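Local coordinates for RavA (Legionella pneumophila str. Paris, PDB 6WO6), which is a Legionella pneumophila effector linked to cell invasion, an elongated, mainly helical protein without strands whose biochemical activity is not established, at residues 22-36 against 63-77. The protein carries 2 engineered substitutions. Residues are numbered along the deposited sequence; the frame is centred on the assembly and turned at random.
Sequences NGDALAENREELNKL and AIEAARMPQDDSDTF
Ala67 fits its methyl group into a shallow hollow on helix 23-28, with its CB 3.7 Å from Leu26 CB and near the carbonyl of Gly23. One turn earlier, Ala63 sets its methyl against the backbone where that helix starts, CB lying 3.9 Å from Gly23 N. Glycine and small alanines bring the two backbones close, and the Gly23 and Ala63 CA atoms approach to 4.6 Å. Leu26 is the larger bump, its CD1 reaching across to the backbone of Ala63 and Ile64.

Farther along, Arg30 reaches across to the chain leaving helix 54-66. Its CG stands anti to the backbone N (chi1 174°), and a bend at chi3 turns the guanidinium so that NH1 donates a nearly straight bond to Ala67 O (3.1 Å). The oxygen sits at the guanidinium edge, close to its plane, while Met69 lays CE over one face.

At the other end, Phe77 offers a ring face to Leu33, whose CD2 stands over the ring centre, 3.9 Å from the centroid, in a CH-pi contact. Beside it, Asn34 OD1 takes up the N-H of Phe77 (OD1 to N 3.3 Å), the first residue of helix 77-92, at that helix's N-terminal end. Leu44 of helix 38-51 also packs on Leu33 and Phe77, joining this helix to the contact at the helical N-terminal end of the elongated chain.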
# COMPACT_ATOMS: atom_id res chain seq x y z
N ASN A 22 22.02 -16.59 24.94
CA ASN A 22 23.34 -15.98 24.97
C ASN A 22 24.38 -17.07 24.76
O ASN A 22 24.06 -18.26 24.71
CB ASN A 22 23.59 -15.19 26.26
CG ASN A 22 23.13 -15.94 27.51
OD1 ASN A 22 23.20 -17.17 27.57
ND2 ASN A 22 22.67 -15.19 28.50
N GLY A 23 25.64 -16.65 24.64
CA GLY A 23 26.70 -17.60 24.37
C GLY A 23 26.95 -18.56 25.52
O GLY A 23 27.22 -19.74 25.30
N ASP A 24 26.87 -18.06 26.75
CA ASP A 24 27.14 -18.90 27.92
C ASP A 24 26.17 -20.07 27.99
O ASP A 24 26.58 -21.23 28.11
CB ASP A 24 27.06 -18.06 29.20
CG ASP A 24 28.27 -17.18 29.39
OD1 ASP A 24 29.23 -17.28 28.59
OD2 ASP A 24 28.28 -16.38 30.35
N ALA A 25 24.87 -19.78 27.92
CA ALA A 25 23.87 -20.85 28.00
C ALA A 25 24.01 -21.83 26.84
O ALA A 25 23.86 -23.04 27.02
CB ALA A 25 22.47 -20.25 28.03
N LEU A 26 24.32 -21.32 25.64
CA LEU A 26 24.50 -22.20 24.49
C LEU A 26 25.69 -23.13 24.69
O LEU A 26 25.63 -24.31 24.31
CB LEU A 26 24.68 -21.37 23.22
CG LEU A 26 23.41 -20.78 22.61
CD1 LEU A 26 23.74 -19.93 21.39
CD2 LEU A 26 22.44 -21.89 22.24
N ALA A 27 26.77 -22.63 25.30
CA ALA A 27 27.95 -23.47 25.51
C ALA A 27 27.74 -24.48 26.63
O ALA A 27 28.24 -25.60 26.55
CB ALA A 27 29.17 -22.59 25.80
N GLU A 28 27.01 -24.09 27.69
CA GLU A 28 26.78 -25.00 28.80
C GLU A 28 26.00 -26.23 28.36
O GLU A 28 26.25 -27.35 28.83
CB GLU A 28 26.02 -24.29 29.92
CG GLU A 28 26.79 -23.20 30.63
CD GLU A 28 25.91 -22.40 31.57
OE1 GLU A 28 24.69 -22.68 31.63
OE2 GLU A 28 26.43 -21.49 32.26
N ASN A 29 25.05 -26.05 27.44
CA ASN A 29 24.12 -27.10 27.05
C ASN A 29 24.48 -27.74 25.71
O ASN A 29 23.64 -28.42 25.11
CB ASN A 29 22.70 -26.55 27.00
CG ASN A 29 22.30 -25.86 28.29
OD1 ASN A 29 21.75 -26.48 29.19
ND2 ASN A 29 22.57 -24.56 28.37
N ARG A 30 25.72 -27.56 25.24
CA ARG A 30 26.09 -28.01 23.90
C ARG A 30 25.90 -29.51 23.74
O ARG A 30 25.31 -29.97 22.75
CB ARG A 30 27.54 -27.62 23.61
CG ARG A 30 28.08 -28.16 22.29
CD ARG A 30 29.55 -27.80 22.08
NE ARG A 30 29.74 -26.37 21.88
CZ ARG A 30 30.09 -25.51 22.83
NH1 ARG A 30 30.23 -24.22 22.54
NH2 ARG A 30 30.31 -25.93 24.07
N GLU A 31 26.38 -30.30 24.69
CA GLU A 31 26.31 -31.76 24.57
C GLU A 31 24.87 -32.24 24.56
O GLU A 31 24.45 -32.99 23.66
CB GLU A 31 27.10 -32.41 25.70
CG GLU A 31 27.18 -33.93 25.62
CD GLU A 31 27.95 -34.54 26.78
OE1 GLU A 31 28.50 -33.77 27.60
OE2 GLU A 31 28.01 -35.78 26.88
N GLU A 32 24.08 -31.82 25.55
CA GLU A 32 22.69 -32.24 25.61
C GLU A 32 21.87 -31.69 24.46
O GLU A 32 20.93 -32.35 23.99
CB GLU A 32 22.07 -31.84 26.95
CG GLU A 32 22.61 -32.63 28.14
CD GLU A 32 22.30 -34.11 28.05
OE1 GLU A 32 21.17 -34.46 27.66
OE2 GLU A 32 23.18 -34.94 28.36
N LEU A 33 22.20 -30.49 23.97
CA LEU A 33 21.53 -29.97 22.78
C LEU A 33 21.85 -30.83 21.56
O LEU A 33 20.99 -31.05 20.70
CB LEU A 33 21.94 -28.52 22.52
CG LEU A 33 21.26 -27.41 23.31
CD1 LEU A 33 22.04 -26.11 23.16
CD2 LEU A 33 19.82 -27.22 22.85
N ASN A 34 23.09 -31.31 21.46
CA ASN A 34 23.47 -32.17 20.35
C ASN A 34 22.90 -33.57 20.46
O ASN A 34 22.86 -34.29 19.46
CB ASN A 34 25.00 -32.23 20.22
CG ASN A 34 25.60 -30.91 19.80
OD1 ASN A 34 24.90 -30.02 19.31
ND2 ASN A 34 26.91 -30.76 19.99
N LYS A 35 22.46 -33.98 21.66
CA LYS A 35 21.78 -35.26 21.81
C LYS A 35 20.32 -35.23 21.35
O LYS A 35 19.61 -36.22 21.56
CB LYS A 35 21.86 -35.73 23.27
CG LYS A 35 23.27 -36.06 23.74
CD LYS A 35 23.32 -36.25 25.25
CE LYS A 35 22.44 -37.39 25.70
NZ LYS A 35 22.57 -37.64 27.16
N LEU A 36 19.86 -34.14 20.74
CA LEU A 36 18.47 -34.02 20.31
C LEU A 36 18.27 -34.62 18.92
O LEU A 36 19.17 -34.59 18.07
CB LEU A 36 18.03 -32.55 20.28
CG LEU A 36 17.81 -31.81 21.60
CD1 LEU A 36 17.60 -30.33 21.33
CD2 LEU A 36 16.63 -32.38 22.36
N ALA A 63 25.87 -13.97 19.71
CA ALA A 63 25.77 -15.08 20.65
C ALA A 63 25.97 -16.41 19.94
O ALA A 63 26.79 -17.24 20.36
CB ALA A 63 24.42 -15.04 21.36
N ILE A 64 25.25 -16.62 18.83
CA ILE A 64 25.40 -17.86 18.07
C ILE A 64 26.84 -18.03 17.61
O ILE A 64 27.36 -19.16 17.56
CB ILE A 64 24.42 -17.88 16.89
CG1 ILE A 64 22.98 -17.77 17.39
CG2 ILE A 64 24.60 -19.13 16.05
CD1 ILE A 64 21.95 -17.69 16.28
N GLU A 65 27.52 -16.93 17.29
CA GLU A 65 28.90 -17.01 16.83
C GLU A 65 29.85 -17.33 17.97
O GLU A 65 30.91 -17.93 17.75
CB GLU A 65 29.29 -15.71 16.13
CG GLU A 65 30.71 -15.69 15.56
CD GLU A 65 30.98 -16.85 14.61
OE1 GLU A 65 32.01 -17.53 14.79
OE2 GLU A 65 30.16 -17.07 13.69
N ALA A 66 29.49 -16.95 19.20
CA ALA A 66 30.38 -17.21 20.33
C ALA A 66 30.44 -18.69 20.66
O ALA A 66 31.52 -19.22 20.98
CB ALA A 66 29.92 -16.40 21.55
N ALA A 67 29.31 -19.39 20.59
CA ALA A 67 29.25 -20.81 20.90
C ALA A 67 29.63 -21.69 19.72
O ALA A 67 29.54 -22.92 19.83
CB ALA A 67 27.85 -21.18 21.39
N ARG A 68 30.06 -21.11 18.60
CA ARG A 68 30.47 -21.92 17.46
C ARG A 68 31.78 -22.62 17.75
O ARG A 68 32.69 -22.06 18.38
CB ARG A 68 30.59 -21.04 16.21
CG ARG A 68 30.84 -21.83 14.93
CD ARG A 68 30.86 -20.92 13.71
NE ARG A 68 31.18 -21.65 12.49
N MET A 69 31.89 -23.86 17.30
CA MET A 69 33.06 -24.69 17.51
C MET A 69 33.56 -25.23 16.17
O MET A 69 32.79 -25.32 15.21
CB MET A 69 32.75 -25.86 18.45
CG MET A 69 32.55 -25.44 19.90
SD MET A 69 34.09 -24.86 20.63
CE MET A 69 33.48 -23.99 22.08
N PRO A 70 34.85 -25.57 16.07
CA PRO A 70 35.33 -26.20 14.83
C PRO A 70 34.62 -27.50 14.52
O PRO A 70 34.33 -27.78 13.35
CB PRO A 70 36.83 -26.40 15.10
CG PRO A 70 36.97 -26.35 16.59
CD PRO A 70 35.93 -25.37 17.05
N GLN A 71 34.31 -28.30 15.54
CA GLN A 71 33.59 -29.55 15.37
C GLN A 71 32.12 -29.35 15.00
O GLN A 71 31.41 -30.34 14.82
CB GLN A 71 33.68 -30.38 16.65
CG GLN A 71 33.52 -29.55 17.91
CD GLN A 71 32.80 -30.29 19.01
OE1 GLN A 71 32.68 -31.51 18.98
NE2 GLN A 71 32.29 -29.54 19.99
N ASP A 72 31.65 -28.11 14.88
CA ASP A 72 30.27 -27.82 14.49
C ASP A 72 30.15 -27.97 12.98
O ASP A 72 30.43 -27.05 12.22
CB ASP A 72 29.85 -26.43 14.95
CG ASP A 72 29.10 -26.44 16.26
OD1 ASP A 72 28.26 -27.34 16.47
OD2 ASP A 72 29.35 -25.54 17.10
N ASP A 73 29.73 -29.15 12.55
CA ASP A 73 29.41 -29.39 11.15
C ASP A 73 27.91 -29.24 10.94
O ASP A 73 27.14 -29.05 11.89
CB ASP A 73 29.88 -30.77 10.70
CG ASP A 73 28.92 -31.88 11.08
OD1 ASP A 73 28.43 -31.88 12.23
OD2 ASP A 73 28.65 -32.75 10.23
N SER A 74 27.49 -29.33 9.68
CA SER A 74 26.08 -29.21 9.35
C SER A 74 25.31 -30.45 9.81
O SER A 74 24.83 -31.24 8.99
CB SER A 74 25.90 -29.00 7.84
N ASP A 75 25.19 -30.63 11.13
CA ASP A 75 24.51 -31.78 11.70
C ASP A 75 24.20 -31.55 13.17
O ASP A 75 23.31 -32.21 13.74
CB ASP A 75 25.36 -33.04 11.53
CG ASP A 75 24.64 -34.14 10.76
OD1 ASP A 75 23.47 -33.92 10.37
OD2 ASP A 75 25.24 -35.21 10.55
N THR A 76 24.92 -30.64 13.80
CA THR A 76 24.73 -30.33 15.21
C THR A 76 23.59 -29.32 15.38
O THR A 76 22.96 -28.88 14.42
CB THR A 76 26.02 -29.79 15.82
OG1 THR A 76 26.53 -28.73 15.00
CG2 THR A 76 27.06 -30.90 15.93
N PHE A 77 23.32 -28.95 16.64
CA PHE A 77 22.26 -27.99 16.91
C PHE A 77 22.62 -26.60 16.43
O PHE A 77 21.73 -25.81 16.08
CB PHE A 77 21.95 -27.97 18.41
CG PHE A 77 20.85 -27.01 18.78
CD1 PHE A 77 19.52 -27.38 18.65
CD2 PHE A 77 21.15 -25.75 19.27
CE1 PHE A 77 18.50 -26.50 18.99
CE2 PHE A 77 20.14 -24.86 19.61
CZ PHE A 77 18.81 -25.24 19.47